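Local coordinates for aminotransferase, class V family protein (Trichomonas vaginalis, PDB 5F8V) that probably transfers the amino group between O-phospho-L-serine and 2-oxoglutarate with pyridoxal 5'-phosphate, the second step of serine biosynthesis from 3-phosphoglycerate, at residues M28-W31 with R32-G35; E51-E54 with A55-L59; I187-W190 with E191-G194; R234-K238 with N239-Y243; I251-A254 with N255-K259. All coordinates share one frame; numbering follows the deposited sequence.

Contact 1. Residues M28-W31 with R32-G35; sequences MTNW and RNSG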
loop_
_atom_site.group_PDB
_atom_site.type_symbol
_atom_site.label_atom_id
_atom_site.label_comp_id
_atom_site.label_asym_id
_atom_site.label_seq_id
_atom_site.Cartn_x
_atom_site.Cartn_y
_atom_site.Cartn_z
ATOM N N MET A 28 10.345 12.206 13.902
ATOM C CA MET A 28 10.685 11.042 13.068
ATOM C C MET A 28 11.421 9.939 13.826
ATOM O O MET A 28 11.226 8.765 13.527
ATOM C CB MET A 28 11.512 11.478 11.849
ATOM C CG MET A 28 11.962 10.372 10.895
ATOM S SD MET A 28 10.629 9.413 10.145
ATOM C CE MET A 28 9.884 10.677 9.131
ATOM N N THR A 29 12.265 10.312 14.785
ATOM C CA THR A 29 13.025 9.340 15.586
ATOM C C THR A 29 12.341 8.975 16.904
ATOM O O THR A 29 12.675 7.953 17.517
ATOM C CB THR A 29 14.456 9.841 15.885
ATOM O OG1 THR A 29 14.415 10.891 16.855
ATOM C CG2 THR A 29 15.126 10.347 14.624
ATOM N N ASN A 30 11.397 9.803 17.346
ATOM C CA ASN A 30 10.684 9.557 18.587
ATOM C C ASN A 30 9.270 10.115 18.534
ATOM O O ASN A 30 9.058 11.324 18.698
ATOM C CB ASN A 30 11.461 10.142 19.772
ATOM C CG ASN A 30 11.056 9.516 21.094
ATOM O OD1 ASN A 30 9.879 9.215 21.319
ATOM N ND2 ASN A 30 12.031 9.296 21.973
ATOM N N TRP A 31 8.310 9.216 18.323
ATOM C CA TRP A 31 6.904 9.572 18.157
ATOM C C TRP A 31 6.168 9.511 19.496
ATOM O O TRP A 31 6.172 8.474 20.161
ATOM C CB TRP A 31 6.254 8.635 17.141
ATOM C CG TRP A 31 4.800 8.854 16.961
ATOM C CD1 TRP A 31 4.181 10.017 16.618
ATOM C CD2 TRP A 31 3.770 7.875 17.109
ATOM N NE1 TRP A 31 2.825 9.826 16.550
ATOM C CE2 TRP A 31 2.545 8.518 16.844
ATOM C CE3 TRP A 31 3.764 6.513 17.441
ATOM C CZ2 TRP A 31 1.317 7.842 16.899
ATOM C CZ3 TRP A 31 2.543 5.841 17.497
ATOM C CH2 TRP A 31 1.341 6.506 17.227
ATOM N N ARG A 32 5.534 10.629 19.852
ATOM C CA ARG A 32 4.882 10.872 21.152
ATOM C C ARG A 32 5.621 10.314 22.376
ATOM O O ARG A 32 5.016 9.713 23.265
ATOM C CB ARG A 32 3.406 10.443 21.130
ATOM C CG ARG A 32 3.156 8.939 21.042
ATOM C CD ARG A 32 1.917 8.504 21.825
ATOM N NE ARG A 32 0.805 8.103 20.962
ATOM C CZ ARG A 32 -0.350 7.596 21.395
ATOM N NH1 ARG A 32 -0.592 7.420 22.699
ATOM N NH2 ARG A 32 -1.280 7.259 20.510
ATOM N N ASN A 33 6.934 10.532 22.404
ATOM C CA ASN A 33 7.786 10.143 23.528
ATOM C C ASN A 33 7.789 8.618 23.802
ATOM O O ASN A 33 7.980 8.188 24.938
ATOM C CB ASN A 33 7.379 10.960 24.780
ATOM C CG ASN A 33 8.570 11.447 25.598
ATOM O OD1 ASN A 33 9.692 11.584 25.096
ATOM N ND2 ASN A 33 8.320 11.737 26.869
ATOM N N SER A 34 7.591 7.815 22.750
ATOM C CA SER A 34 7.523 6.348 22.863
ATOM C C SER A 34 8.899 5.686 22.870
ATOM O O SER A 34 9.033 4.538 23.297
ATOM C CB SER A 34 6.715 5.763 21.706
ATOM O OG SER A 34 7.412 5.896 20.473
ATOM N N GLY A 35 9.906 6.410 22.389
ATOM C CA GLY A 35 11.238 5.868 22.183
ATOM C C GLY A 35 11.462 5.292 20.794
ATOM O O GLY A 35 12.537 4.752 20.520
#
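The carbonyl of Trp31 is gripped twice by Ser34, which closes a type I' beta turn from Trp31 to Ser34. Ser34 OG donates to Trp31 O at 2.9 Å, lying in the carbonyl plane on a lone pair, whereas Ser34 N comes to the same oxygen from above that plane. The hydroxyl gets there because chi1 of 69° sets OG between the backbone N and the carbonyl carbon, folded back over the turn. A second side chain spans the loop: the amide oxygen of Asn30 accepts from the backbone of Gly35, with Gly35 N to Asn30 OD1 at 3.0 Å and a fairly straight N-H...O angle of 162°, although the donor stands above the amide plane. At Gly35 the backbone takes a positive phi that suits a residue without CB.

On the other flank, Arg32 runs alongside Trp31. Arg32 CG sits over the face of the indole, 4.2 Å from the centroid of the five-membered ring of Trp31, a CH-pi contact; further out NE lies over the same ring system, with ring and guanidinium planes 72° apart. Arg32 NH1 forms a salt bridge with Glu50. Thr29 O binds Arg5 of the second subunit, and Gly35 makes backbone bonds to that subunit. The loop links helix 18-26 to helix 46-63, with Trp31 packed on His47 and Glu51 of the latter and edge-to-face with Tyr252 of helix 248-263.

Contact 2. Residues E51-E54 with A55-L59; sequences EQKE and ATERL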
loop_
_atom_site.group_PDB
_atom_site.type_symbol
_atom_site.label_atom_id
_atom_site.label_comp_id
_atom_site.label_asym_id
_atom_site.label_seq_id
_atom_site.Cartn_x
_atom_site.Cartn_y
_atom_site.Cartn_z
ATOM N N GLU A 51 -3.775 5.634 17.574
ATOM C CA GLU A 51 -3.578 6.512 16.411
ATOM C C GLU A 51 -4.588 6.217 15.309
ATOM O O GLU A 51 -5.183 7.131 14.746
ATOM C CB GLU A 51 -2.153 6.375 15.858
ATOM C CG GLU A 51 -1.835 7.212 14.610
ATOM C CD GLU A 51 -1.837 8.719 14.838
ATOM O OE1 GLU A 51 -1.884 9.184 15.992
ATOM O OE2 GLU A 51 -1.768 9.459 13.842
ATOM N N GLN A 52 -4.773 4.939 15.005
ATOM C CA GLN A 52 -5.669 4.550 13.918
ATOM C C GLN A 52 -7.121 4.790 14.275
ATOM O O GLN A 52 -7.898 5.218 13.433
ATOM C CB GLN A 52 -5.465 3.097 13.527
ATOM C CG GLN A 52 -6.276 2.720 12.293
ATOM C CD GLN A 52 -5.857 1.400 11.697
ATOM O OE1 GLN A 52 -4.669 1.126 11.551
ATOM N NE2 GLN A 52 -6.835 0.588 11.307
ATOM N N LYS A 53 -7.474 4.491 15.522
ATOM C CA LYS A 53 -8.792 4.820 16.066
ATOM C C LYS A 53 -9.049 6.315 15.912
ATOM O O LYS A 53 -10.058 6.715 15.344
ATOM C CB LYS A 53 -8.873 4.408 17.543
ATOM C CG LYS A 53 -10.230 4.562 18.207
ATOM C CD LYS A 53 -10.133 4.147 19.679
ATOM C CE LYS A 53 -11.213 4.784 20.542
ATOM N NZ LYS A 53 -10.847 4.782 21.988
ATOM N N GLU A 54 -8.108 7.122 16.395
ATOM C CA GLU A 54 -8.192 8.579 16.304
ATOM C C GLU A 54 -8.324 9.057 14.847
ATOM O O GLU A 54 -9.190 9.879 14.537
ATOM C CB GLU A 54 -6.968 9.220 16.971
ATOM C CG GLU A 54 -6.990 10.740 17.015
ATOM C CD GLU A 54 -5.685 11.313 17.523
ATOM O OE1 GLU A 54 -5.006 12.036 16.756
ATOM O OE2 GLU A 54 -5.330 11.034 18.680
ATOM N N ALA A 55 -7.479 8.528 13.961
ATOM C CA ALA A 55 -7.525 8.887 12.532
ATOM C C ALA A 55 -8.895 8.604 11.907
ATOM O O ALA A 55 -9.415 9.414 11.124
ATOM C CB ALA A 55 -6.432 8.159 11.771
ATOM N N THR A 56 -9.488 7.470 12.273
ATOM C CA THR A 56 -10.805 7.081 11.772
ATOM C C THR A 56 -11.896 8.046 12.250
ATOM O O THR A 56 -12.720 8.534 11.454
ATOM C CB THR A 56 -11.151 5.632 12.199
ATOM O OG1 THR A 56 -10.097 4.740 11.790
ATOM C CG2 THR A 56 -12.467 5.177 11.580
ATOM N N GLU A 57 -11.891 8.302 13.554
ATOM C CA GLU A 57 -12.821 9.239 14.187
ATOM C C GLU A 57 -12.677 10.649 13.614
ATOM O O GLU A 57 -13.672 11.311 13.333
ATOM C CB GLU A 57 -12.608 9.263 15.719
ATOM C CG GLU A 57 -13.210 8.064 16.451
ATOM C CD GLU A 57 -12.664 7.863 17.864
ATOM O OE1 GLU A 57 -11.995 8.766 18.417
ATOM O OE2 GLU A 57 -12.898 6.782 18.434
ATOM N N ARG A 58 -11.442 11.101 13.431
ATOM C CA ARG A 58 -11.198 12.457 12.932
ATOM C C ARG A 58 -11.781 12.617 11.517
ATOM O O ARG A 58 -12.416 13.624 11.210
ATOM C CB ARG A 58 -9.707 12.802 12.961
ATOM C CG ARG A 58 -9.426 14.283 12.794
ATOM C CD ARG A 58 -7.955 14.630 12.950
ATOM N NE ARG A 58 -7.344 14.177 14.203
ATOM C CZ ARG A 58 -7.387 14.800 15.386
ATOM N NH1 ARG A 58 -8.025 15.957 15.563
ATOM N NH2 ARG A 58 -6.746 14.257 16.421
ATOM N N LEU A 59 -11.582 11.610 10.678
ATOM C CA LEU A 59 -12.152 11.618 9.341
ATOM C C LEU A 59 -13.673 11.617 9.411
ATOM O O LEU A 59 -14.325 12.298 8.616
ATOM C CB LEU A 59 -11.663 10.419 8.534
ATOM C CG LEU A 59 -12.136 10.308 7.083
ATOM C CD1 LEU A 59 -11.706 11.524 6.270
ATOM C CD2 LEU A 59 -11.599 9.027 6.458
HETATM O O HOH W 1 -9.455 1.713 11.327
#
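Glu54 lies alongside Arg58, one turn further along the helix, and the two chains point the same way. With CG anti to the backbone N (chi1 -176°) and the chain extended beyond, Glu54 OE1 comes to 2.8 Å from Arg58 NH2 in a salt bridge. The bond lies in the guanidinium plane, at its edge, but meets OE1 from above the carboxylate, and the two flat groups stand nearly perpendicular, at 86°. Arg58 is bent at chi3, and its other nitrogens have further partners: NE bonds to Asn255 and NH1 pairs with Glu262. The ND2 of Asn255 also donates to Glu54 OE1, giving that oxygen a second grip.

On another side of the helix, Thr56 OG1 bends back to the carbonyl one turn before it and donates to Gln52 O at 2.8 Å. The main-chain bond from Thr56 N reaches the same oxygen from the opposite face of its plane. Water 1 adds a bridge, accepting from Gln52 NE2 at 2.9 Å and donating to Thr56 OG1, while Gln52 OE1 is taken by Trp48. Lys53 and Glu57 meet more loosely: Glu57 OE2 rests 3.4 Å from Lys53 CE, with the ammonium beyond salt-bridge range.

These i to i+4 pairs run along helix 46-63. Its Ala55 and Arg58 side chains pack on helix 248-263, while Thr56 and Leu59 lean on strand 69-75, an outermost strand of the chain's mixed sheet.

Contact 3. Residues I187-W190 with E191-G194; sequences ITQW and EKVG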
loop_
_atom_site.group_PDB
_atom_site.type_symbol
_atom_site.label_atom_id
_atom_site.label_comp_id
_atom_site.label_asym_id
_atom_site.label_seq_id
_atom_site.Cartn_x
_atom_site.Cartn_y
_atom_site.Cartn_z
ATOM N N ILE A 187 -19.561 16.599 1.992
ATOM C CA ILE A 187 -20.381 15.605 1.320
ATOM C C ILE A 187 -21.739 15.600 2.019
ATOM O O ILE A 187 -21.794 15.502 3.240
ATOM C CB ILE A 187 -19.724 14.207 1.376
ATOM C CG1 ILE A 187 -18.466 14.181 0.489
ATOM C CG2 ILE A 187 -20.701 13.130 0.927
ATOM C CD1 ILE A 187 -17.597 12.949 0.669
ATOM N N THR A 188 -22.811 15.724 1.237
ATOM C CA THR A 188 -24.192 15.582 1.713
ATOM C C THR A 188 -24.888 14.460 0.934
ATOM O O THR A 188 -24.278 13.807 0.069
ATOM C CB THR A 188 -24.986 16.895 1.530
ATOM O OG1 THR A 188 -25.008 17.254 0.140
ATOM C CG2 THR A 188 -24.358 18.023 2.338
ATOM N N GLN A 189 -26.158 14.227 1.263
ATOM C CA GLN A 189 -26.984 13.230 0.590
ATOM C C GLN A 189 -26.392 11.824 0.719
ATOM O O GLN A 189 -26.293 11.077 -0.258
ATOM C CB GLN A 189 -27.219 13.605 -0.883
ATOM C CG GLN A 189 -27.835 14.980 -1.109
ATOM C CD GLN A 189 -28.117 15.226 -2.584
ATOM O OE1 GLN A 189 -27.219 15.130 -3.421
ATOM N NE2 GLN A 189 -29.372 15.520 -2.915
ATOM N N TRP A 190 -26.008 11.473 1.941
ATOM C CA TRP A 190 -25.474 10.141 2.247
ATOM C C TRP A 190 -26.450 9.005 1.911
ATOM O O TRP A 190 -26.023 7.909 1.549
ATOM C CB TRP A 190 -25.030 10.054 3.718
ATOM C CG TRP A 190 -23.818 10.891 4.020
ATOM C CD1 TRP A 190 -23.799 12.138 4.573
ATOM C CD2 TRP A 190 -22.452 10.548 3.763
ATOM N NE1 TRP A 190 -22.512 12.591 4.676
ATOM C CE2 TRP A 190 -21.664 11.633 4.193
ATOM C CE3 TRP A 190 -21.818 9.425 3.213
ATOM C CZ2 TRP A 190 -20.268 11.633 4.088
ATOM C CZ3 TRP A 190 -20.433 9.418 3.112
ATOM C CH2 TRP A 190 -19.672 10.516 3.547
ATOM N N GLU A 191 -27.756 9.277 1.992
ATOM C CA GLU A 191 -28.788 8.315 1.577
ATOM C C GLU A 191 -28.657 7.768 0.137
ATOM O O GLU A 191 -29.183 6.695 -0.153
ATOM C CB GLU A 191 -30.207 8.892 1.789
ATOM C CG GLU A 191 -30.630 10.034 0.859
ATOM C CD GLU A 191 -30.219 11.422 1.334
ATOM O OE1 GLU A 191 -29.467 11.545 2.325
ATOM O OE2 GLU A 191 -30.649 12.406 0.704
ATOM N N LYS A 192 -27.984 8.511 -0.744
ATOM C CA LYS A 192 -27.741 8.084 -2.138
ATOM C C LYS A 192 -26.534 7.165 -2.321
ATOM O O LYS A 192 -26.338 6.614 -3.420
ATOM C CB LYS A 192 -27.499 9.312 -3.032
ATOM C CG LYS A 192 -28.620 10.327 -3.071
ATOM C CD LYS A 192 -28.214 11.532 -3.906
ATOM C CE LYS A 192 -29.392 12.466 -4.134
ATOM N NZ LYS A 192 -30.421 11.879 -5.033
ATOM N N VAL A 193 -25.720 7.024 -1.267
ATOM C CA VAL A 193 -24.360 6.498 -1.361
ATOM C C VAL A 193 -24.243 5.060 -0.836
ATOM O O VAL A 193 -24.550 4.784 0.333
ATOM C CB VAL A 193 -23.384 7.388 -0.557
ATOM C CG1 VAL A 193 -21.957 6.828 -0.604
ATOM C CG2 VAL A 193 -23.416 8.825 -1.058
ATOM N N GLY A 194 -23.795 4.163 -1.711
ATOM C CA GLY A 194 -23.382 2.825 -1.334
ATOM C C GLY A 194 -21.936 2.822 -0.873
ATOM O O GLY A 194 -21.618 2.264 0.185
#
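The flat amide of Gln189 carries Lys192 CE over one of its faces, the two side chains lying side by side and pointing the same way. Lys192 CE is 3.3 Å from Gln189 NE2 and nearly as close to the carbon and oxygen of that amide, while Lys192 CD lies nearer the Gln189 CB. The bend of Lys192 at chi4, -69°, turns NZ away from the amide face, toward a long, weak ion pair with Asp169. The indole of Trp190 has CG2 of Ile187 on one face, 3.5 Å above the ring plane and displaced toward its rim, and it meets Phe69 edge-to-face.

A short 3-10 turn carries these side chains and leads from the loop into strand 193-199 of the mixed sheet. Its two main-chain bonds are of the i to i+3 kind: Lys192 N to Gln189 O, 3.1 Å, and Val193 N to Trp190 O, 3.0 Å. In both the donor stands well above the carbonyl plane, as the tight coil brings it round.

Glu191 folds back over the turn. With CG between its backbone N and carbonyl carbon (chi1 70°) and a further bend at chi2, its carboxylate comes over the main chain of Gln189, Glu191 OE1 lying 3.5 Å from Gln189 CA. Val193 points back toward 187-190, its CB 3.4 Å from Trp190 O and its CG2 near Gln189 O, and its side chain also packs on Phe167.

Contact 4. Residues R234-K238 with N239-Y243; sequences RIQVK and NNCMY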
loop_
_atom_site.group_PDB
_atom_site.type_symbol
_atom_site.label_atom_id
_atom_site.label_comp_id
_atom_site.label_asym_id
_atom_site.label_seq_id
_atom_site.Cartn_x
_atom_site.Cartn_y
_atom_site.Cartn_z
ATOM N N ARG A 234 -15.862 -6.797 4.109
ATOM C CA ARG A 234 -16.387 -7.400 5.350
ATOM C C ARG A 234 -15.259 -7.853 6.263
ATOM O O ARG A 234 -15.290 -7.590 7.463
ATOM C CB ARG A 234 -17.267 -8.619 5.043
ATOM C CG ARG A 234 -18.563 -8.285 4.334
ATOM C CD ARG A 234 -19.028 -9.395 3.403
ATOM N NE ARG A 234 -19.883 -8.833 2.364
ATOM C CZ ARG A 234 -19.454 -8.157 1.297
ATOM N NH1 ARG A 234 -18.150 -7.963 1.076
ATOM N NH2 ARG A 234 -20.339 -7.681 0.429
ATOM N N ILE A 235 -14.264 -8.530 5.683
ATOM C CA ILE A 235 -13.082 -8.982 6.434
ATOM C C ILE A 235 -12.336 -7.781 7.040
ATOM O O ILE A 235 -11.905 -7.851 8.187
ATOM C CB ILE A 235 -12.155 -9.906 5.576
ATOM C CG1 ILE A 235 -12.611 -11.370 5.658
ATOM C CG2 ILE A 235 -10.700 -9.875 6.043
ATOM C CD1 ILE A 235 -14.035 -11.619 5.225
ATOM N N GLN A 236 -12.195 -6.690 6.278
ATOM C CA GLN A 236 -11.570 -5.456 6.790
ATOM C C GLN A 236 -12.343 -4.874 7.979
ATOM O O GLN A 236 -11.757 -4.584 9.019
ATOM C CB GLN A 236 -11.449 -4.381 5.692
ATOM C CG GLN A 236 -10.460 -4.697 4.577
ATOM C CD GLN A 236 -9.025 -4.833 5.050
ATOM O OE1 GLN A 236 -8.639 -4.297 6.093
ATOM N NE2 GLN A 236 -8.226 -5.567 4.287
ATOM N N VAL A 237 -13.657 -4.730 7.814
ATOM C CA VAL A 237 -14.539 -4.191 8.866
ATOM C C VAL A 237 -14.462 -5.063 10.131
ATOM O O VAL A 237 -14.227 -4.557 11.228
ATOM C CB VAL A 237 -16.005 -4.085 8.366
ATOM C CG1 VAL A 237 -16.972 -3.764 9.505
ATOM C CG2 VAL A 237 -16.123 -3.042 7.254
ATOM N N LYS A 238 -14.633 -6.372 9.946
ATOM C CA LYS A 238 -14.588 -7.364 11.035
ATOM C C LYS A 238 -13.311 -7.283 11.887
ATOM O O LYS A 238 -13.374 -7.519 13.091
ATOM C CB LYS A 238 -14.735 -8.787 10.463
ATOM C CG LYS A 238 -15.096 -9.865 11.480
ATOM C CD LYS A 238 -15.215 -11.228 10.807
ATOM C CE LYS A 238 -15.624 -12.321 11.787
ATOM N NZ LYS A 238 -14.596 -12.553 12.842
ATOM N N ASN A 239 -12.176 -6.949 11.258
ATOM C CA ASN A 239 -10.871 -6.861 11.932
ATOM C C ASN A 239 -10.317 -5.432 12.108
ATOM O O ASN A 239 -9.100 -5.256 12.249
ATOM C CB ASN A 239 -9.848 -7.732 11.178
ATOM C CG ASN A 239 -10.156 -9.213 11.275
ATOM O OD1 ASN A 239 -9.871 -9.846 12.287
ATOM N ND2 ASN A 239 -10.715 -9.780 10.213
ATOM N N ASN A 240 -11.197 -4.425 12.105
ATOM C CA ASN A 240 -10.820 -3.012 12.306
ATOM C C ASN A 240 -9.659 -2.540 11.415
ATOM O O ASN A 240 -8.752 -1.845 11.877
ATOM C CB ASN A 240 -10.497 -2.752 13.787
ATOM C CG ASN A 240 -11.667 -3.062 14.704
ATOM O OD1 ASN A 240 -12.699 -2.390 14.659
ATOM N ND2 ASN A 240 -11.513 -4.084 15.545
ATOM N N CYS A 241 -9.703 -2.948 10.143
ATOM C CA CYS A 241 -8.627 -2.722 9.161
ATOM C C CYS A 241 -7.242 -3.217 9.581
ATOM O O CYS A 241 -6.225 -2.738 9.070
ATOM C CB CYS A 241 -8.564 -1.251 8.749
ATOM S SG CYS A 241 -10.023 -0.758 7.840
ATOM N N MET A 242 -7.216 -4.198 10.480
ATOM C CA MET A 242 -5.986 -4.787 10.981
ATOM C C MET A 242 -6.116 -6.310 10.944
ATOM O O MET A 242 -5.740 -7.013 11.887
ATOM C CB MET A 242 -5.672 -4.252 12.386
ATOM C CG MET A 242 -5.205 -2.803 12.372
ATOM S SD MET A 242 -4.542 -2.208 13.943
ATOM C CE MET A 242 -5.977 -1.373 14.627
ATOM N N TYR A 243 -6.664 -6.811 9.837
ATOM C CA TYR A 243 -6.636 -8.238 9.557
ATOM C C TYR A 243 -5.181 -8.631 9.361
ATOM O O TYR A 243 -4.729 -9.663 9.854
ATOM C CB TYR A 243 -7.458 -8.584 8.312
ATOM C CG TYR A 243 -7.241 -10.008 7.843
ATOM C CD1 TYR A 243 -6.404 -10.289 6.757
ATOM C CD2 TYR A 243 -7.843 -11.083 8.506
ATOM C CE1 TYR A 243 -6.183 -11.595 6.341
ATOM C CE2 TYR A 243 -7.634 -12.393 8.091
ATOM C CZ TYR A 243 -6.804 -12.645 7.009
ATOM O OH TYR A 243 -6.595 -13.948 6.597
HETATM O O HOH W 2 -6.471 -5.409 7.199
#
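A Schellman motif ends helix 233-238, with Asn240 at positive phi as its C-prime residue. Cys241 N reaches back to Gln236 O at 2.9 Å, the bond nearly straight at 166°, and inside it Asn240 N donates to Val237 O from above the carbonyl plane. A type I' beta turn from Asn239 to Met242 overlaps this end and turns the chain toward helix 248-263.

The side chain of Asn239 adds a further bond to the helix end. Asn239 ND2 donates to Ile235 O at 3.0 Å, and that oxygen lies near the plane of the Asn239 amide, while Asn239 N approaches it from the opposite face of the carbonyl. Both donors of one residue therefore hold a single carbonyl of the last turn.

Ile235 also meets Tyr243, the two side chains running alongside each other. Ile235 CG2, anti to the backbone N, is placed over one face of the Tyr243 ring, displaced toward the rim, 4.2 Å from its centroid in a CH-pi contact. Tyr243 also packs on Lys107 of the second subunit.

Gln236 curls back at chi2, with NE2 donating to Thr230 O. Gln236 OE1 accepts from water 2 at 2.7 Å, and that water in turn accepts from Tyr243 N at 3.0 Å.

Contact 5. Residues I251-A254 with N255-K259; sequences IYFA and NHIFK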
loop_
_atom_site.group_PDB
_atom_site.type_symbol
_atom_site.label_atom_id
_atom_site.label_comp_id
_atom_site.label_asym_id
_atom_site.label_seq_id
_atom_site.Cartn_x
_atom_site.Cartn_y
_atom_site.Cartn_z
ATOM N N ILE A 251 -1.351 6.180 7.270
ATOM C CA ILE A 251 -2.513 6.508 8.096
ATOM C C ILE A 251 -2.166 7.624 9.072
ATOM O O ILE A 251 -2.912 8.595 9.193
ATOM C CB ILE A 251 -3.048 5.259 8.847
ATOM C CG1 ILE A 251 -3.612 4.244 7.841
ATOM C CG2 ILE A 251 -4.138 5.637 9.852
ATOM C CD1 ILE A 251 -3.571 2.811 8.325
ATOM N N TYR A 252 -1.043 7.462 9.766
ATOM C CA TYR A 252 -0.459 8.508 10.623
ATOM C C TYR A 252 -0.329 9.845 9.882
ATOM O O TYR A 252 -0.688 10.894 10.416
ATOM C CB TYR A 252 0.917 8.044 11.161
ATOM C CG TYR A 252 1.934 9.134 11.445
ATOM C CD1 TYR A 252 2.001 9.746 12.692
ATOM C CD2 TYR A 252 2.850 9.534 10.469
ATOM C CE1 TYR A 252 2.938 10.727 12.955
ATOM C CE2 TYR A 252 3.783 10.527 10.721
ATOM C CZ TYR A 252 3.824 11.122 11.963
ATOM O OH TYR A 252 4.758 12.101 12.208
ATOM N N PHE A 253 0.201 9.803 8.663
ATOM C CA PHE A 253 0.410 11.024 7.896
ATOM C C PHE A 253 -0.907 11.614 7.393
ATOM O O PHE A 253 -1.089 12.827 7.405
ATOM C CB PHE A 253 1.396 10.820 6.746
ATOM C CG PHE A 253 1.987 12.106 6.248
ATOM C CD1 PHE A 253 1.500 12.719 5.099
ATOM C CD2 PHE A 253 2.991 12.736 6.966
ATOM C CE1 PHE A 253 2.042 13.916 4.655
ATOM C CE2 PHE A 253 3.525 13.939 6.535
ATOM C CZ PHE A 253 3.049 14.528 5.379
ATOM N N ALA A 254 -1.826 10.754 6.976
ATOM C CA ALA A 254 -3.178 11.178 6.657
ATOM C C ALA A 254 -3.812 11.933 7.818
ATOM O O ALA A 254 -4.397 12.997 7.621
ATOM C CB ALA A 254 -4.032 9.978 6.278
ATOM N N ASN A 255 -3.657 11.388 9.026
ATOM C CA ASN A 255 -4.194 11.995 10.245
ATOM C C ASN A 255 -3.629 13.390 10.506
ATOM O O ASN A 255 -4.355 14.287 10.943
ATOM C CB ASN A 255 -3.956 11.079 11.457
ATOM C CG ASN A 255 -4.754 11.491 12.686
ATOM O OD1 ASN A 255 -5.794 12.141 12.590
ATOM N ND2 ASN A 255 -4.275 11.087 13.852
ATOM N N HIS A 256 -2.342 13.571 10.230
ATOM C CA HIS A 256 -1.726 14.894 10.334
ATOM C C HIS A 256 -2.404 15.903 9.404
ATOM O O HIS A 256 -2.679 17.027 9.811
ATOM C CB HIS A 256 -0.217 14.840 10.072
ATOM C CG HIS A 256 0.601 14.645 11.307
ATOM N ND1 HIS A 256 0.588 15.544 12.352
ATOM C CD2 HIS A 256 1.481 13.676 11.656
ATOM C CE1 HIS A 256 1.409 15.126 13.299
ATOM N NE2 HIS A 256 1.967 13.996 12.899
ATOM N N ILE A 257 -2.684 15.484 8.173
ATOM C CA ILE A 257 -3.419 16.308 7.221
ATOM C C ILE A 257 -4.863 16.551 7.680
ATOM O O ILE A 257 -5.350 17.666 7.546
ATOM C CB ILE A 257 -3.391 15.734 5.779
ATOM C CG1 ILE A 257 -1.958 15.749 5.231
ATOM C CG2 ILE A 257 -4.295 16.559 4.854
ATOM C CD1 ILE A 257 -1.753 14.883 4.007
ATOM N N PHE A 258 -5.534 15.545 8.236
ATOM C CA PHE A 258 -6.900 15.748 8.759
ATOM C C PHE A 258 -6.921 16.868 9.814
ATOM O O PHE A 258 -7.765 17.766 9.767
ATOM C CB PHE A 258 -7.498 14.458 9.348
ATOM C CG PHE A 258 -7.623 13.305 8.368
ATOM C CD1 PHE A 258 -7.647 13.493 6.979
ATOM C CD2 PHE A 258 -7.744 12.009 8.852
ATOM C CE1 PHE A 258 -7.759 12.404 6.117
ATOM C CE2 PHE A 258 -7.858 10.927 7.992
ATOM C CZ PHE A 258 -7.860 11.123 6.624
ATOM N N LYS A 259 -5.964 16.823 10.733
ATOM C CA LYS A 259 -5.813 17.871 11.745
ATOM C C LYS A 259 -5.586 19.221 11.064
ATOM O O LYS A 259 -6.231 20.207 11.395
ATOM C CB LYS A 259 -4.633 17.581 12.677
ATOM C CG LYS A 259 -4.746 16.325 13.528
ATOM C CD LYS A 259 -3.383 15.953 14.102
ATOM C CE LYS A 259 -3.432 14.665 14.892
ATOM N NZ LYS A 259 -2.072 14.156 15.228
HETATM O O HOH W 3 -0.861 11.812 13.365
#
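His256 leaves the helix with its CB 3.5 Å from Phe253 O, and its ring then swings across Tyr252, one turn earlier. His256 CD2 comes down on one face of the phenol, 3.5 Å from Tyr252 CZ and displaced toward the rim; NE2, at the far end of the imidazole, lies close to Tyr252 CE1. The rings form an offset edge-to-face pair, the histidine edge directed at the tyrosine face, with planes at 89° and centroids 4.8 Å apart. Tyr252 OH and His256 NE2 both bond to Glu27 OE1, a shared partner that ties the two polar ends together. Water 3 lies over one face of the imidazole and links Tyr252 O, to which it donates, with Lys259 NZ, from which it accepts.

Two apolar pairs have the same one-turn spacing. Ile257 CD1 meets the Phe253 ring obliquely, 4.0 Å from Phe253 CE1. Phe258 CG stands beside the backbone N, anti to the carbonyl carbon (chi1 -60°), which lays the ring back over the preceding turn: Ala254 O sits over its face, 3.3 Å from Phe258 CG, while CZ reaches Ala254 CB. That oxygen also accepts from Phe258 N.

Asn255 ND2 bonds to Glu51, and Phe253 packs on helix 18-26. The i to i+4 spacing is that of an alpha-helix; here helix 248-263 is buried, packing on helices 46-63 and 18-26 through different side chains.

Contacts 1 to 5 follow one another along the chain without interleaving, all within the class-V aminotransferase fold. Contacts 2 and 5 are neighbours, their centres about 9 Å apart, because helices 46-63 and 248-263 pack together through a polar seam around Asn255. Contact 1, about 16 Å from contact 5 and 19 Å from contact 2 between centres, touches both through Trp31, and its loop also bonds to the second subunit. Contact 4 meets contact 2 at Gln52 and leads into helix 248-263. Contact 3 stands apart, about 8 Å from contact 2 at nearest atoms, at the entry to strand 193-199. Local turns and helix pairs far apart in sequence are thus brought together where helices 46-63 and 248-263 pack.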